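Local coordinates for putative lipoprotein LppA (Mycobacterium tuberculosis, PDB 2V7S) that is of unknown function but is a putative membrane-anchored lipoprotein of a family confined to pathogenic mycobacteria, at residues 48-51 with 52-56; 57-60 with 61-65; 106-109 with 110-113; 66-69 with 70-73; 189-192 with 193-196. One frame throughout, in Å; residues are numbered along the deposited sequence.

Contact 1: 48-51 with 52-56; sequences QLID and SMRNK
Asp-51 and Arg-54 form the charged part of this turn, a salt bridge between residues three apart in the chain. Their side chains run next to each other in the same direction, and Arg-54 NE donates to Asp-51 OD1 at 3.0 Å. The oxygen is approached on its anti side, 35° out of the carboxylate plane, in a single-nitrogen contact with the guanidinium and carboxylate planes 62° apart. A water bridges the same groups, giving a hydrogen to Asp-51 OD1 at 2.7 Å and accepting from Arg-54 NH1 at the edge of the guanidinium. OD1 also accepts from the backbone N of Gly-199, which ties this turn to the C-terminal tail.

The backbone bonds change near the end of helix 37-53. Ser-52 N reaches Gln-48 O at 2.8 Å, as in a regular alpha-helix, but Met-53 N bonds to Ile-50 O at 2.9 Å, and Arg-54 N makes a bond to Asp-51 O and only a weak one to Ile-50 O. Bonds from i+3 to i, as in a 3-10 turn, thus take over. A hydroxyl bond backs the same turn: with chi1 at 76°, Ser-52 OG lies between its own backbone N and carbonyl carbon and folds back to donate to Leu-49 O at 2.8 Å.

Met-53, a selenomethionine, runs past Leu-49 O, with CG at 3.6 Å from that oxygen, and its end packs on Leu-107 and Leu-189. Leu-49 and Met-53 also pack on Leu-41 of the second subunit.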
loop_
_atom_site.group_PDB
_atom_site.type_symbol
_atom_site.label_atom_id
_atom_site.label_comp_id
_atom_site.label_asym_id
_atom_site.label_seq_id
_atom_site.Cartn_x
_atom_site.Cartn_y
_atom_site.Cartn_z
ATOM N N GLN A 48 1.269 7.235 9.020
ATOM C CA GLN A 48 2.577 6.884 9.579
ATOM C C GLN A 48 3.739 7.032 8.583
ATOM O O GLN A 48 4.841 7.454 8.963
ATOM C CB GLN A 48 2.533 5.458 10.154
ATOM C CG GLN A 48 1.631 5.349 11.387
ATOM C CD GLN A 48 1.390 3.920 11.868
ATOM O OE1 GLN A 48 1.875 2.951 11.284
ATOM N NE2 GLN A 48 0.630 3.794 12.945
ATOM N N LEU A 49 3.498 6.665 7.333
ATOM C CA LEU A 49 4.511 6.766 6.279
ATOM C C LEU A 49 4.945 8.219 6.128
ATOM O O LEU A 49 6.139 8.552 6.180
ATOM C CB LEU A 49 3.972 6.252 4.932
ATOM C CG LEU A 49 4.957 6.299 3.744
ATOM C CD1 LEU A 49 6.057 5.325 3.979
ATOM C CD2 LEU A 49 4.242 5.888 2.471
ATOM N N ILE A 50 3.965 9.089 5.938
ATOM C CA ILE A 50 4.236 10.521 5.854
ATOM C C ILE A 50 4.991 11.020 7.088
ATOM O O ILE A 50 6.045 11.659 6.960
ATOM C CB ILE A 50 2.917 11.275 5.620
ATOM C CG1 ILE A 50 2.435 10.939 4.188
ATOM C CG2 ILE A 50 3.091 12.794 5.854
ATOM C CD1 ILE A 50 1.019 11.373 3.868
ATOM N N ASP A 51 4.481 10.695 8.276
ATOM C CA ASP A 51 5.069 11.181 9.529
ATOM C C ASP A 51 6.519 10.726 9.675
ATOM O O ASP A 51 7.395 11.493 10.112
ATOM C CB ASP A 51 4.273 10.750 10.736
ATOM C CG ASP A 51 3.019 11.597 10.960
ATOM O OD1 ASP A 51 2.767 12.600 10.238
ATOM O OD2 ASP A 51 2.275 11.223 11.874
ATOM N N SER A 52 6.797 9.494 9.258
ATOM C CA SER A 52 8.174 8.988 9.337
ATOM C C SER A 52 9.160 9.694 8.390
ATOM O O SER A 52 10.376 9.525 8.520
ATOM C CB SER A 52 8.202 7.473 9.104
ATOM O OG SER A 52 8.031 7.209 7.742
HETATM N N MSE A 53 8.638 10.454 7.431
HETATM C CA MSE A 53 9.479 11.170 6.428
HETATM C C MSE A 53 9.681 12.659 6.763
HETATM O O MSE A 53 10.489 13.362 6.112
HETATM C CB MSE A 53 8.877 11.038 5.031
HETATM C CG MSE A 53 9.118 9.671 4.409
HETATM SE SE MSE A 53 8.104 9.458 2.757
HETATM C CE MSE A 53 9.059 10.742 1.724
ATOM N N ARG A 54 8.947 13.135 7.770
ATOM C CA ARG A 54 9.078 14.519 8.241
ATOM C C ARG A 54 10.526 14.931 8.565
ATOM O O ARG A 54 11.046 15.966 8.073
ATOM C CB ARG A 54 8.081 14.805 9.382
ATOM C CG ARG A 54 6.633 14.901 8.880
ATOM C CD ARG A 54 5.621 15.085 10.030
ATOM N NE ARG A 54 4.263 15.039 9.490
ATOM C CZ ARG A 54 3.614 16.105 9.035
ATOM N NH1 ARG A 54 2.388 15.988 8.530
ATOM N NH2 ARG A 54 4.190 17.282 9.100
ATOM N N ASN A 55 11.210 14.094 9.329
ATOM C CA ASN A 55 12.632 14.317 9.630
ATOM C C ASN A 55 13.582 14.584 8.435
ATOM O O ASN A 55 14.706 15.051 8.630
ATOM C CB ASN A 55 13.172 13.129 10.416
ATOM C CG ASN A 55 13.529 11.977 9.503
ATOM O OD1 ASN A 55 14.704 11.701 9.274
ATOM N ND2 ASN A 55 12.521 11.346 8.924
ATOM N N LYS A 56 13.157 14.268 7.210
ATOM C CA LYS A 56 14.038 14.419 6.063
ATOM C C LYS A 56 14.079 15.840 5.537
ATOM O O LYS A 56 14.934 16.161 4.707
ATOM C CB LYS A 56 13.654 13.494 4.887
ATOM C CG LYS A 56 13.655 11.985 5.188
ATOM C CD LYS A 56 13.016 11.182 4.024
ATOM C CE LYS A 56 13.657 11.427 2.643
ATOM N NZ LYS A 56 15.098 11.048 2.522
HETATM O O HOH W 1 10.010 12.053 10.944
HETATM O O HOH W 2 0.914 13.389 8.431
#

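Contact 2: 57-60 with 61-65; sequences GSYE and AARER
Ala-62 N bonds to Ser-58 O at 3.0 Å and Arg-63 N to Tyr-59 O at 2.9 Å, while the next bond, Glu-64 N to Glu-60 O, is weak. These bonds begin helix 59-80, as the chain turns from an extended approach at 57-58, where Gly-57 leads into the cap with a positive phi (83°), into regular helix at Tyr-59.

The N-cap is made by the Ser-58 hydroxyl. Its chi1 of 64° swings OG over the first turn, where it accepts from Ala-61 N at 2.9 Å with an angle of 157°, and the same oxygen touches Ala-61 CB at 3.3 Å. Glu-60, bent at chi2, curls its carboxylate back beside the helix start, where OE1 accepts from Gln-191 N. The Tyr-59 hydroxyl bonds to Arg-99 O, and the guanidinium of Arg-63 to Ile-116 O, tying the helix start to the end of helix 92-100 and to the loop after strand 112-114. Ala-61 O, in the first turn, accepts from Arg-65 N, one turn on, and also from Arg-65 NH1 at 3.1 Å, lying at the guanidinium edge; that NH1 is salt-bridged to Glu-64 OE2 at 2.9 Å.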
loop_
_atom_site.group_PDB
_atom_site.type_symbol
_atom_site.label_atom_id
_atom_site.label_comp_id
_atom_site.label_asym_id
_atom_site.label_seq_id
_atom_site.Cartn_x
_atom_site.Cartn_y
_atom_site.Cartn_z
ATOM N N GLY A 57 13.144 16.689 5.961
ATOM C CA GLY A 57 13.103 18.017 5.358
ATOM C C GLY A 57 12.343 18.032 4.049
ATOM O O GLY A 57 11.874 16.991 3.604
ATOM N N SER A 58 12.237 19.216 3.429
ATOM C CA SER A 58 11.360 19.441 2.265
ATOM C C SER A 58 12.021 19.091 0.947
ATOM O O SER A 58 13.237 19.106 0.817
ATOM C CB SER A 58 10.894 20.906 2.198
ATOM O OG SER A 58 12.030 21.746 1.994
ATOM N N TYR A 59 11.177 18.774 -0.014
ATOM C CA TYR A 59 11.556 18.628 -1.396
ATOM C C TYR A 59 12.198 19.912 -1.907
ATOM O O TYR A 59 13.161 19.859 -2.624
ATOM C CB TYR A 59 10.286 18.349 -2.175
ATOM C CG TYR A 59 10.373 18.657 -3.635
ATOM C CD1 TYR A 59 9.850 19.843 -4.155
ATOM C CD2 TYR A 59 10.923 17.735 -4.494
ATOM C CE1 TYR A 59 9.898 20.117 -5.534
ATOM C CE2 TYR A 59 10.989 17.983 -5.846
ATOM C CZ TYR A 59 10.490 19.164 -6.362
ATOM O OH TYR A 59 10.568 19.347 -7.721
ATOM N N GLU A 60 11.644 21.065 -1.530
ATOM C CA GLU A 60 12.158 22.364 -1.983
ATOM C C GLU A 60 13.579 22.584 -1.494
ATOM O O GLU A 60 14.409 23.051 -2.248
ATOM C CB GLU A 60 11.264 23.514 -1.475
ATOM C CG GLU A 60 9.858 23.570 -2.145
ATOM C CD GLU A 60 8.801 22.618 -1.506
ATOM O OE1 GLU A 60 9.148 21.771 -0.653
ATOM O OE2 GLU A 60 7.600 22.717 -1.863
ATOM N N ALA A 61 13.865 22.234 -0.239
ATOM C CA ALA A 61 15.241 22.376 0.268
ATOM C C ALA A 61 16.165 21.390 -0.439
ATOM O O ALA A 61 17.290 21.718 -0.801
ATOM C CB ALA A 61 15.314 22.158 1.806
ATOM N N ALA A 62 15.705 20.164 -0.597
ATOM C CA ALA A 62 16.522 19.131 -1.242
ATOM C C ALA A 62 16.905 19.485 -2.671
ATOM O O ALA A 62 17.981 19.119 -3.107
ATOM C CB ALA A 62 15.763 17.826 -1.255
ATOM N N ARG A 63 15.989 20.111 -3.402
ATOM C CA ARG A 63 16.199 20.457 -4.807
ATOM C C ARG A 63 17.260 21.541 -4.892
ATOM O O ARG A 63 18.136 21.491 -5.757
ATOM C CB ARG A 63 14.879 20.946 -5.477
ATOM C CG ARG A 63 15.120 21.404 -6.949
ATOM C CD ARG A 63 13.880 22.019 -7.596
ATOM N NE ARG A 63 14.218 23.218 -8.365
ATOM C CZ ARG A 63 14.943 23.275 -9.485
ATOM N NH1 ARG A 63 15.473 22.172 -10.076
ATOM N NH2 ARG A 63 15.146 24.482 -10.018
ATOM N N GLU A 64 17.168 22.521 -3.992
ATOM C CA GLU A 64 18.178 23.571 -3.861
ATOM C C GLU A 64 19.592 23.007 -3.619
ATOM O O GLU A 64 20.579 23.407 -4.285
ATOM C CB GLU A 64 17.760 24.557 -2.736
ATOM C CG GLU A 64 18.799 25.643 -2.481
ATOM C CD GLU A 64 18.466 26.504 -1.261
ATOM O OE1 GLU A 64 17.478 27.245 -1.334
ATOM O OE2 GLU A 64 19.211 26.454 -0.253
ATOM N N ARG A 65 19.679 22.081 -2.681
ATOM C CA ARG A 65 20.940 21.476 -2.278
ATOM C C ARG A 65 21.511 20.568 -3.361
ATOM O O ARG A 65 22.722 20.489 -3.553
ATOM C CB ARG A 65 20.754 20.709 -0.939
ATOM C CG ARG A 65 20.790 21.715 0.284
ATOM C CD ARG A 65 19.718 21.541 1.325
ATOM N NE ARG A 65 19.738 22.717 2.210
ATOM C CZ ARG A 65 19.104 23.863 1.998
ATOM N NH1 ARG A 65 18.276 24.015 0.961
ATOM N NH2 ARG A 65 19.258 24.853 2.862
#

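Contact 3: 106-109 with 110-113; sequences KLTA and DIAR
Thr-108 O takes two backbone donors, Ile-111 N at 2.9 Å and Ala-112 N at 3.1 Å, which closes a tight turn leading from the loop after strand 102-103 into strand 112-114. The Ala-112 donor approaches almost straight out from the carbonyl, whereas that of Ile-111 stands well above its plane.

Arg-113 folds back over the same turn. Its chain is extended from CG to NE, and the guanidinium meets Ala-109 O side-on with two nitrogens on one oxygen. NE donates at 2.7 Å in the carbonyl plane, on a lone pair; NH2 donates at 3.1 Å from 50° above that plane. Ala-109 O lies close to the guanidinium plane for both, and NH1 is taken up by Asn-100 O.

The apolar side belongs to Leu-107. With CG set beside the backbone N (chi1 -75°), its CD1 comes within 3.8 Å of Ala-112 CB and 4.2 Å of Ile-111 CG2, crossing the isoleucine side chain at about a right angle. Leu-107 and Ile-111 reach on to helix 37-53, at Leu-49, Met-53 and Ile-50. A water donates to both Leu-107 O and Ala-112 O, bridging these two carbonyls.

With three N-H groups of one guanidinium used on two carbonyl oxygens, the rotation of the Arg-113 head is fixed, and its positive charge should polarise the Ala-109 carbonyl.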
loop_
_atom_site.group_PDB
_atom_site.type_symbol
_atom_site.label_atom_id
_atom_site.label_comp_id
_atom_site.label_asym_id
_atom_site.label_seq_id
_atom_site.Cartn_x
_atom_site.Cartn_y
_atom_site.Cartn_z
ATOM N N LYS A 106 5.886 5.611 -4.116
ATOM C CA LYS A 106 4.710 5.181 -3.349
ATOM C C LYS A 106 3.850 6.310 -2.785
ATOM O O LYS A 106 2.891 6.064 -2.057
ATOM C CB LYS A 106 5.134 4.203 -2.235
ATOM C CG LYS A 106 5.627 2.840 -2.741
ATOM C CD LYS A 106 4.477 2.034 -3.340
ATOM C CE LYS A 106 4.992 0.860 -4.161
ATOM N NZ LYS A 106 3.917 0.321 -5.062
ATOM N N LEU A 107 4.177 7.543 -3.138
ATOM C CA LEU A 107 3.405 8.698 -2.717
ATOM C C LEU A 107 3.077 9.512 -3.942
ATOM O O LEU A 107 3.906 9.600 -4.855
ATOM C CB LEU A 107 4.212 9.544 -1.736
ATOM C CG LEU A 107 4.330 8.980 -0.313
ATOM C CD1 LEU A 107 5.253 9.827 0.551
ATOM C CD2 LEU A 107 2.969 8.836 0.346
ATOM N N THR A 108 1.883 10.098 -3.968
ATOM C CA THR A 108 1.504 10.982 -5.058
ATOM C C THR A 108 2.209 12.352 -5.046
ATOM O O THR A 108 2.753 12.814 -4.012
ATOM C CB THR A 108 -0.025 11.156 -5.160
ATOM O OG1 THR A 108 -0.533 11.795 -3.978
ATOM C CG2 THR A 108 -0.699 9.811 -5.364
ATOM N N ALA A 109 2.195 12.994 -6.210
ATOM C CA ALA A 109 2.958 14.218 -6.456
ATOM C C ALA A 109 2.450 15.431 -5.678
ATOM O O ALA A 109 3.123 16.451 -5.628
ATOM C CB ALA A 109 2.966 14.533 -7.932
ATOM N N ASP A 110 1.269 15.330 -5.087
ATOM C CA ASP A 110 0.759 16.397 -4.205
ATOM C C ASP A 110 1.268 16.255 -2.758
ATOM O O ASP A 110 1.016 17.113 -1.885
ATOM C CB ASP A 110 -0.768 16.382 -4.205
ATOM C CG ASP A 110 -1.323 15.084 -3.664
ATOM O OD1 ASP A 110 -0.897 13.997 -4.153
ATOM O OD2 ASP A 110 -2.185 15.141 -2.744
ATOM N N ILE A 111 1.949 15.156 -2.506
ATOM C CA ILE A 111 2.472 14.854 -1.175
ATOM C C ILE A 111 3.997 14.897 -1.108
ATOM O O ILE A 111 4.555 15.489 -0.196
ATOM C CB ILE A 111 1.982 13.458 -0.711
ATOM C CG1 ILE A 111 0.452 13.467 -0.595
ATOM C CG2 ILE A 111 2.630 13.057 0.621
ATOM C CD1 ILE A 111 -0.188 12.092 -0.675
ATOM N N ALA A 112 4.654 14.183 -2.023
ATOM C CA ALA A 112 6.103 14.074 -2.020
ATOM C C ALA A 112 6.599 13.955 -3.469
ATOM O O ALA A 112 5.854 13.498 -4.325
ATOM C CB ALA A 112 6.542 12.877 -1.250
ATOM N N ARG A 113 7.816 14.428 -3.727
ATOM C CA ARG A 113 8.454 14.320 -5.059
ATOM C C ARG A 113 9.928 14.067 -4.852
ATOM O O ARG A 113 10.469 14.339 -3.768
ATOM C CB ARG A 113 8.271 15.606 -5.879
ATOM C CG ARG A 113 6.826 15.864 -6.294
ATOM C CD ARG A 113 6.645 17.241 -6.925
ATOM N NE ARG A 113 5.235 17.600 -6.950
ATOM C CZ ARG A 113 4.681 18.481 -7.778
ATOM N NH1 ARG A 113 5.426 19.112 -8.691
ATOM N NH2 ARG A 113 3.371 18.712 -7.716
HETATM O O HOH W 3 5.236 11.712 -6.241
#

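Contact 4: 66-69 with 70-73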
loop_
_atom_site.group_PDB
_atom_site.type_symbol
_atom_site.label_atom_id
_atom_site.label_comp_id
_atom_site.label_asym_id
_atom_site.label_seq_id
_atom_site.Cartn_x
_atom_site.Cartn_y
_atom_site.Cartn_z
ATOM N N LEU A 66 20.623 19.887 -4.065
ATOM C CA LEU A 66 21.069 19.034 -5.144
ATOM C C LEU A 66 21.554 19.862 -6.300
ATOM O O LEU A 66 22.521 19.484 -6.946
ATOM C CB LEU A 66 19.932 18.186 -5.653
ATOM C CG LEU A 66 20.404 16.764 -5.859
ATOM C CD1 LEU A 66 20.898 16.163 -4.488
ATOM C CD2 LEU A 66 19.233 15.987 -6.515
ATOM N N THR A 67 20.898 20.991 -6.565
ATOM C CA THR A 67 21.401 21.901 -7.628
ATOM C C THR A 67 22.778 22.458 -7.259
ATOM O O THR A 67 23.668 22.547 -8.130
ATOM C CB THR A 67 20.395 23.018 -7.940
ATOM O OG1 THR A 67 19.209 22.399 -8.433
ATOM C CG2 THR A 67 20.937 24.014 -8.988
ATOM N N ALA A 68 22.962 22.809 -5.984
ATOM C CA ALA A 68 24.300 23.223 -5.492
ATOM C C ALA A 68 25.339 22.109 -5.714
ATOM O O ALA A 68 26.481 22.385 -6.036
ATOM C CB ALA A 68 24.267 23.607 -3.993
ATOM N N THR A 69 24.937 20.868 -5.518
ATOM C CA THR A 69 25.861 19.736 -5.702
ATOM C C THR A 69 26.210 19.579 -7.174
ATOM O O THR A 69 27.354 19.283 -7.515
ATOM C CB THR A 69 25.267 18.435 -5.127
ATOM O OG1 THR A 69 25.337 18.535 -3.694
ATOM C CG2 THR A 69 26.081 17.190 -5.581
ATOM N N ALA A 70 25.225 19.773 -8.046
ATOM C CA ALA A 70 25.500 19.717 -9.487
ATOM C C ALA A 70 26.543 20.756 -9.869
ATOM O O ALA A 70 27.446 20.440 -10.673
ATOM C CB ALA A 70 24.204 19.933 -10.331
ATOM N N ARG A 71 26.384 21.988 -9.347
ATOM C CA ARG A 71 27.367 23.086 -9.534
ATOM C C ARG A 71 28.750 22.625 -9.057
ATOM O O ARG A 71 29.742 22.786 -9.751
ATOM C CB ARG A 71 26.949 24.352 -8.770
ATOM C CG ARG A 71 27.980 25.550 -8.832
ATOM C CD ARG A 71 27.481 26.838 -8.067
ATOM N NE ARG A 71 26.072 27.146 -8.391
ATOM C CZ ARG A 71 25.043 27.043 -7.534
ATOM N NH1 ARG A 71 25.242 26.706 -6.257
ATOM N NH2 ARG A 71 23.803 27.311 -7.944
ATOM N N ILE A 72 28.806 22.056 -7.860
ATOM C CA ILE A 72 30.082 21.599 -7.316
ATOM C C ILE A 72 30.761 20.603 -8.258
ATOM O O ILE A 72 31.988 20.699 -8.502
ATOM C CB ILE A 72 29.898 20.993 -5.913
ATOM C CG1 ILE A 72 29.651 22.126 -4.906
ATOM C CG2 ILE A 72 31.156 20.168 -5.457
ATOM C CD1 ILE A 72 29.077 21.629 -3.579
ATOM N N ILE A 73 29.990 19.625 -8.727
ATOM C CA ILE A 73 30.529 18.599 -9.630
ATOM C C ILE A 73 31.020 19.259 -10.935
ATOM O O ILE A 73 32.126 18.974 -11.409
ATOM C CB ILE A 73 29.473 17.496 -9.951
ATOM C CG1 ILE A 73 29.222 16.605 -8.711
ATOM C CG2 ILE A 73 29.946 16.598 -11.165
ATOM C CD1 ILE A 73 27.910 15.809 -8.772
HETATM O O HOH W 4 27.269 25.200 -5.031
#
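Ala-68 O is met by two polar partners: Ile-72 N, which donates to it at 3.0 Å, and a water that gives it a hydrogen at 3.1 Å. The same water accepts from Arg-71 NH1 at 2.8 Å, linking this carbonyl to the guanidinium three residues on. The arginine gets there by a bend at chi3 (-46°), after a start in which CG lies opposite the backbone N. Its NH1 then returns over the preceding turn, 3.7 Å from Ala-68 CA, coming in at a slant.

The other main-chain bonds are those of a regular alpha-helix: Ala-70 N to Leu-66 O, Arg-71 N to Thr-67 O and Ile-73 N to Thr-69 O, all at 2.9 to 3.0 Å.

Thr-69 and Ile-73 make the apolar contact, their side chains slanting across one another. Thr-69 CG2 touches Ile-73 CD1 at 3.9 Å, and Ile-73 CG1 lies 3.5 Å from Thr-69 O. The methyl of Thr-69 is directed forward along the helix because OG1 takes the place beside the backbone N (chi1 -74°); that hydroxyl bonds to Tyr-145 OH and weakly to Arg-65 O.

This middle part of helix 59-80 lies against the six-stranded antiparallel sheet, with Leu-66 and Ala-70 on Ile-183 and Ile-73 on Leu-181 of strand 179-184. Ile-72 and Ile-73 meet helix 128-143, while Thr-67 and Arg-71 touch strand 86-88, at an edge of the same sheet.

Contact 5: 189-192 with 193-196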
loop_
_atom_site.group_PDB
_atom_site.type_symbol
_atom_site.label_atom_id
_atom_site.label_comp_id
_atom_site.label_asym_id
_atom_site.label_seq_id
_atom_site.Cartn_x
_atom_site.Cartn_y
_atom_site.Cartn_z
ATOM N N LEU A 189 8.938 14.877 1.244
ATOM C CA LEU A 189 7.665 15.568 1.389
ATOM C C LEU A 189 7.791 17.008 0.941
ATOM O O LEU A 189 8.778 17.685 1.241
ATOM C CB LEU A 189 7.235 15.553 2.881
ATOM C CG LEU A 189 7.068 14.213 3.620
ATOM C CD1 LEU A 189 6.638 14.395 5.087
ATOM C CD2 LEU A 189 5.977 13.420 2.871
ATOM N N LEU A 190 6.766 17.501 0.251
ATOM C CA LEU A 190 6.675 18.908 -0.050
ATOM C C LEU A 190 6.596 19.726 1.249
ATOM O O LEU A 190 6.029 19.260 2.230
ATOM C CB LEU A 190 5.395 19.136 -0.877
ATOM C CG LEU A 190 5.270 18.332 -2.191
ATOM C CD1 LEU A 190 3.905 18.568 -2.865
ATOM C CD2 LEU A 190 6.399 18.700 -3.168
ATOM N N GLN A 191 7.144 20.941 1.257
ATOM C CA GLN A 191 7.006 21.792 2.433
ATOM C C GLN A 191 5.533 21.978 2.866
ATOM O O GLN A 191 5.240 22.017 4.052
ATOM C CB GLN A 191 7.709 23.151 2.256
ATOM C CG GLN A 191 7.544 24.035 3.495
ATOM C CD GLN A 191 8.286 23.448 4.678
ATOM O OE1 GLN A 191 9.387 22.914 4.512
ATOM N NE2 GLN A 191 7.712 23.544 5.864
ATOM N N LYS A 192 4.594 22.022 1.925
ATOM C CA LYS A 192 3.177 22.171 2.333
ATOM C C LYS A 192 2.656 21.012 3.204
ATOM O O LYS A 192 1.806 21.212 4.091
ATOM C CB LYS A 192 2.283 22.398 1.118
ATOM C CG LYS A 192 2.307 21.287 0.064
ATOM C CD LYS A 192 1.133 21.537 -0.909
ATOM C CE LYS A 192 1.020 20.454 -1.956
ATOM N NZ LYS A 192 0.011 20.843 -3.009
ATOM N N VAL A 193 3.177 19.802 2.961
ATOM C CA VAL A 193 2.880 18.645 3.831
ATOM C C VAL A 193 3.582 18.757 5.187
ATOM O O VAL A 193 2.988 18.458 6.243
ATOM C CB VAL A 193 3.173 17.279 3.105
ATOM C CG1 VAL A 193 2.810 16.085 3.983
ATOM C CG2 VAL A 193 2.397 17.228 1.772
ATOM N N LEU A 194 4.836 19.226 5.175
ATOM C CA LEU A 194 5.553 19.447 6.444
ATOM C C LEU A 194 4.833 20.467 7.299
ATOM O O LEU A 194 4.875 20.376 8.520
ATOM C CB LEU A 194 7.006 19.863 6.196
ATOM C CG LEU A 194 7.806 18.775 5.473
ATOM C CD1 LEU A 194 9.155 19.259 5.008
ATOM C CD2 LEU A 194 8.012 17.599 6.352
ATOM N N ASP A 195 4.142 21.415 6.671
ATOM C CA ASP A 195 3.343 22.405 7.428
ATOM C C ASP A 195 2.036 21.846 7.994
ATOM O O ASP A 195 1.376 22.507 8.790
ATOM C CB ASP A 195 3.074 23.663 6.600
ATOM C CG ASP A 195 4.323 24.495 6.403
ATOM O OD1 ASP A 195 5.329 24.232 7.108
ATOM O OD2 ASP A 195 4.323 25.398 5.544
ATOM N N LEU A 196 1.665 20.633 7.581
ATOM C CA LEU A 196 0.499 19.960 8.165
ATOM C C LEU A 196 0.875 19.359 9.501
ATOM O O LEU A 196 1.975 18.858 9.646
ATOM C CB LEU A 196 -0.022 18.864 7.230
ATOM C CG LEU A 196 -0.393 19.360 5.838
ATOM C CD1 LEU A 196 -0.934 18.211 5.042
ATOM C CD2 LEU A 196 -1.412 20.515 5.910
#
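Gln-191 and Asp-195 bring an amide and a carboxylate together with their planes 58° apart. Gln-191 NE2 donates to Asp-195 OD1 at 2.8 Å; the acceptor lies in the amide plane, but OD1 is met from 48° above the carboxylate plane. A bend at chi2 (67°) swings the glutamine amide forward along the chain, beside Leu-194 and Asp-195, where its OE1 rests 3.7 Å from Leu-194 CD1.

The backbone beneath is a short helical segment. Leu-190 O accepts from Leu-194 N at 3.2 Å and weakly from Val-193 N, and Gln-191 O accepts from Asp-195 N at 2.9 Å. On the apolar side, Leu-189 reaches over the turn: its CD1 touches Leu-194 CD2 at 3.7 Å and its CD2 lies 4.3 Å from Val-193 CG1. Leu-189 and Val-193 then pack on Ile-50 of helix 37-53. Leu-196 folds its CG to 3.4 Å from Lys-192 O.

With Leu-190 at the N-cap and Gln-191 N bonded to Glu-60 OE1, this is a short helix following strand 188-189, an edge strand of the three-stranded antiparallel sheet.

Contact 4 is the most buried of the five, lying against the large sheet, whereas contact 3 is a surface turn and contacts 1, 2 and 5 are partly buried. Contacts 2 and 4 share helix 59-80: the first shows its capped start, the second its regular middle. Contact 1, at the end of helix 37-53, meets contact 3 through apolar side chains and contact 5 mainly through the Arg-54 guanidinium, with weak bonds to carbonyls. Backbone bonds join contact 5 to contacts 2 and 3. Contacts 1 and 3 both reach the second subunit. Charged or amide side chains mark contacts 1, 2, 3 and 5; contact 4 rests mainly on helix bonds and methyl packing, with one water-bridged exposed arginine.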